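Local coordinates for UDP-D-quinovosamine 4-dehydrogenase (Vibrio fischeri, PDB 3NKL) that is a UDP-D-quinovosamine 4-dehydrogenase, represented here by one fragment, a probable nucleotide-binding domain of the CoA-binding family, at the interface of chains A and B. Coordinates in Å, arbitrary orientation; residue numbers count along the deposited sequence, not the author numbering. Chains: chain A/B, UDP-D-quinovosamine 4-dehydrogenase.

The interface of chains A and B. Residues chain A 12-15, 17-18, 46-47; chain B 14-15, 74-75, 101, 104-105.
The glycine-rich GxGxxG loop of a Rossmann-like, CoA-binding-type domain, with the start of helix 14-25 of chain A, packs against the 74-75 loop and helix 101-105 of chain B in a two-fold symmetric interface; whether this dimer forms in the full-length protein the structure alone does not show.

Apolar packing carries much of the patch. B:Leu101, its CG anti to the backbone N (chi1 -164°), sets both methyls against helix 14-25: CD2 lies 3.8 Å from A:Leu17 CB, and CD1 reaches A:Gln18 CG at 3.9 Å, the two side chains crossing obliquely. A branched leucine tip suits this place, touching two neighbouring helix residues at once. The methyl A:Leu17 CD1 meets B:Ser75 CB at 3.5 Å. Small enough to fit close against the loop, B:Ser75 has its CB 3.4 Å from A:Gly13 C, where glycine brings no side chain. Beta-branched B:Val105 puts methyl CG2 against the aliphatic stem of A:Gln18 at CB, the side chains sliding past each other in opposite directions.

Polar groups meet across the interface through water, and a direct bond within chain A positions them. A:Gln18, extended beyond CG, donates from NE2 to the hydroxyl A:Ser14 OG at 2.9 Å, nearly in the amide plane, which helps fix the amide's rotation. Glutamine offers donor and acceptor at once: A:Gln18 OE1 holds a water at 2.7 Å that also reaches B:Val105 O, more loosely. The serine hydroxyl can accept from NE2 and still bond a water shared with B:Ser14 OG. A third water joins the carbonyls A:Ala12 O and B:Ser75 O.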
ATOM      1  N   ALA A  12      -0.114   1.960  -6.860  1.00 13.88           N
ATOM      2  CA  ALA A  12      -0.252   3.206  -6.087  1.00 16.93           C
ATOM      3  C   ALA A  12      -0.548   2.911  -4.607  1.00 21.93           C
ATOM      4  O   ALA A  12      -1.357   3.599  -3.965  1.00 19.90           O
ATOM      5  CB  ALA A  12      -1.324   4.108  -6.683  1.00 16.77           C
ATOM      6  N   GLY A  13       0.094   1.874  -4.080  1.00 18.17           N
ATOM      7  CA  GLY A  13       0.033   1.568  -2.652  1.00 16.09           C
ATOM      8  C   GLY A  13       1.137   2.378  -1.979  1.00 18.43           C
ATOM      9  O   GLY A  13       1.661   3.336  -2.573  1.00 18.48           O
ATOM     10  N   SER A  14       1.527   1.993  -0.761  1.00 20.41           N
ATOM     11  CA  SER A  14       2.495   2.786  -0.005  1.00 16.53           C
ATOM     12  C   SER A  14       3.808   2.874  -0.765  1.00 18.59           C
ATOM     13  O   SER A  14       4.375   3.943  -0.906  1.00 15.97           O
ATOM     14  CB  SER A  14       2.738   2.188   1.393  1.00 18.99           C
ATOM     15  OG  SER A  14       3.728   2.955   2.057  1.00 19.88           O
ATOM     16  N   ALA A  15       4.295   1.735  -1.245  1.00 17.91           N
ATOM     17  CA  ALA A  15       5.578   1.701  -1.942  1.00 19.32           C
ATOM     18  C   ALA A  15       5.596   2.578  -3.190  1.00 20.78           C
ATOM     19  O   ALA A  15       6.536   3.347  -3.397  1.00 19.18           O
ATOM     20  CB  ALA A  15       5.976   0.246  -2.279  1.00 16.39           C
ATOM     21  N   LEU A  17       3.665   5.155  -4.031  0.82 15.45           N
ATOM     22  CA  LEU A  17       3.546   6.579  -3.740  0.82 15.44           C
ATOM     23  C   LEU A  17       4.895   7.084  -3.236  0.82 18.44           C
ATOM     24  O   LEU A  17       5.342   8.164  -3.621  0.82 17.29           O
ATOM     25  CB  LEU A  17       2.429   6.865  -2.713  0.82 15.87           C
ATOM     26  CG  LEU A  17       0.986   6.481  -3.096  0.82 19.59           C
ATOM     27  CD1 LEU A  17      -0.033   7.040  -2.113  0.82 16.99           C
ATOM     28  CD2 LEU A  17       0.637   6.967  -4.504  0.82 12.21           C
ATOM     29  N   GLN A  18       5.547   6.296  -2.380  1.00 17.56           N
ATOM     30  CA  GLN A  18       6.858   6.685  -1.877  1.00 17.89           C
ATOM     31  C   GLN A  18       7.849   6.758  -3.037  1.00 20.49           C
ATOM     32  O   GLN A  18       8.684   7.659  -3.086  1.00 20.47           O
ATOM     33  CB  GLN A  18       7.356   5.722  -0.802  1.00 19.22           C
ATOM     34  CG  GLN A  18       6.505   5.765   0.478  1.00 16.99           C
ATOM     35  CD  GLN A  18       7.137   4.933   1.558  1.00 29.84           C
ATOM     36  OE1 GLN A  18       8.299   5.132   1.889  1.00 22.66           O
ATOM     37  NE2 GLN A  18       6.392   3.990   2.094  1.00 25.93           N
HETATM   38  N   MSE A  46      -2.967  11.213  -6.387  1.00 16.98           N
HETATM   39  CA  MSE A  46      -2.057  11.113  -5.242  1.00 20.12           C
HETATM   40  C   MSE A  46      -0.673  11.512  -5.736  1.00 19.71           C
HETATM   41  O   MSE A  46      -0.364  11.293  -6.899  1.00 17.19           O
HETATM   42  CB  MSE A  46      -1.998   9.674  -4.675  1.00 16.63           C
HETATM   43  CG  MSE A  46      -3.300   9.151  -4.044  1.00 17.97           C
HETATM   44 SE   MSE A  46      -3.852  10.191  -2.438  0.74 30.15          SE
HETATM   45  CE  MSE A  46      -2.812   9.260  -1.069  1.00 29.05           C
ATOM     46  N   GLN A  47       0.168  12.051  -4.851  1.00 15.72           N
ATOM     47  CA  GLN A  47       1.506  12.508  -5.250  1.00 17.31           C
ATOM     48  C   GLN A  47       1.410  13.440  -6.476  1.00 17.18           C
ATOM     49  O   GLN A  47       2.308  13.498  -7.329  1.00 17.03           O
ATOM     50  CB  GLN A  47       2.436  11.321  -5.504  1.00 16.84           C
ATOM     51  CG  GLN A  47       2.820  10.568  -4.197  1.00 17.76           C
ATOM     52  CD  GLN A  47       3.617  11.463  -3.247  1.00 22.77           C
ATOM     53  OE1 GLN A  47       4.620  12.052  -3.638  1.00 20.20           O
ATOM     54  NE2 GLN A  47       3.151  11.595  -2.013  1.00 24.40           N
TER
ATOM     55  N   SER B  14       2.483  -3.273   2.327  1.00 20.13           N
ATOM     56  CA  SER B  14       3.797  -3.167   2.954  1.00 21.81           C
ATOM     57  C   SER B  14       3.819  -2.343   4.245  1.00 23.17           C
ATOM     58  O   SER B  14       4.633  -2.614   5.121  1.00 22.09           O
ATOM     59  CB  SER B  14       4.834  -2.612   1.969  1.00 23.73           C
ATOM     60  OG  SER B  14       4.577  -1.235   1.691  1.00 25.90           O
ATOM     61  N   ALA B  15       2.976  -1.321   4.361  1.00 20.88           N
ATOM     62  CA  ALA B  15       2.977  -0.509   5.585  1.00 19.39           C
ATOM     63  C   ALA B  15       2.445  -1.296   6.756  1.00 17.51           C
ATOM     64  O   ALA B  15       3.054  -1.293   7.818  1.00 19.91           O
ATOM     65  CB  ALA B  15       2.158   0.799   5.405  1.00 17.59           C
ATOM     66  N   PRO B  74      -1.512   4.469   4.514  1.00 16.74           N
ATOM     67  CA  PRO B  74      -0.982   5.774   4.089  1.00 15.86           C
ATOM     68  C   PRO B  74      -1.294   6.062   2.602  1.00 17.74           C
ATOM     69  O   PRO B  74      -1.275   7.221   2.180  1.00 19.72           O
ATOM     70  CB  PRO B  74       0.533   5.635   4.318  1.00 16.13           C
ATOM     71  CG  PRO B  74       0.802   4.150   4.313  1.00 16.14           C
ATOM     72  CD  PRO B  74      -0.448   3.563   4.988  1.00 14.47           C
ATOM     73  N   SER B  75      -1.629   5.041   1.818  1.00 12.79           N
ATOM     74  CA  SER B  75      -1.909   5.325   0.400  1.00 15.53           C
ATOM     75  C   SER B  75      -3.386   5.597   0.126  1.00 13.39           C
ATOM     76  O   SER B  75      -3.781   5.791  -1.014  1.00 19.53           O
ATOM     77  CB  SER B  75      -1.396   4.211  -0.525  1.00 17.27           C
ATOM     78  OG  SER B  75      -2.171   3.034  -0.368  1.00 20.90           O
ATOM     79  N   LEU B 101       1.868   9.480   4.456  1.00 20.07           N
ATOM     80  CA  LEU B 101       2.850   8.996   3.504  1.00 16.34           C
ATOM     81  C   LEU B 101       4.095   9.879   3.415  1.00 19.56           C
ATOM     82  O   LEU B 101       5.223   9.389   3.473  1.00 20.54           O
ATOM     83  CB  LEU B 101       2.213   8.850   2.117  1.00 20.92           C
ATOM     84  CG  LEU B 101       3.244   7.977   1.404  1.00 29.13           C
ATOM     85  CD1 LEU B 101       2.741   6.564   1.096  1.00 21.50           C
ATOM     86  CD2 LEU B 101       3.903   8.668   0.245  1.00 22.68           C
ATOM     87  N   LEU B 104       6.543   9.474   6.046  1.00 20.05           N
ATOM     88  CA  LEU B 104       7.236   8.193   6.079  1.00 24.04           C
ATOM     89  C   LEU B 104       8.394   8.156   5.091  1.00 27.05           C
ATOM     90  O   LEU B 104       9.388   7.464   5.303  1.00 29.09           O
ATOM     91  CB  LEU B 104       6.286   7.063   5.727  1.00 21.61           C
ATOM     92  CG  LEU B 104       5.167   6.866   6.735  1.00 20.59           C
ATOM     93  CD1 LEU B 104       4.276   5.737   6.239  1.00 22.48           C
ATOM     94  CD2 LEU B 104       5.793   6.525   8.069  1.00 24.37           C
ATOM     95  N   VAL B 105       8.264   8.881   3.997  1.00 22.45           N
ATOM     96  CA  VAL B 105       9.190   8.642   2.873  1.00 21.54           C
ATOM     97  C   VAL B 105      10.611   9.128   3.184  1.00 38.47           C
ATOM     98  O   VAL B 105      11.594   8.419   2.951  1.00 44.01           O
ATOM     99  CB  VAL B 105       8.649   9.200   1.520  1.00 31.98           C
ATOM    100  CG1 VAL B 105       8.459  10.684   1.592  1.00 37.40           C
ATOM    101  CG2 VAL B 105       9.595   8.823   0.368  1.00 35.13           C
TER
HETATM  102  O   HOH W   1      -3.223   5.599  -3.622  1.00 21.91           O
HETATM  103  O   HOH W   2       5.200   1.036   3.392  1.00 31.27           O
HETATM  104  O   HOH W   3      10.967   5.609   1.525  1.00 45.70           O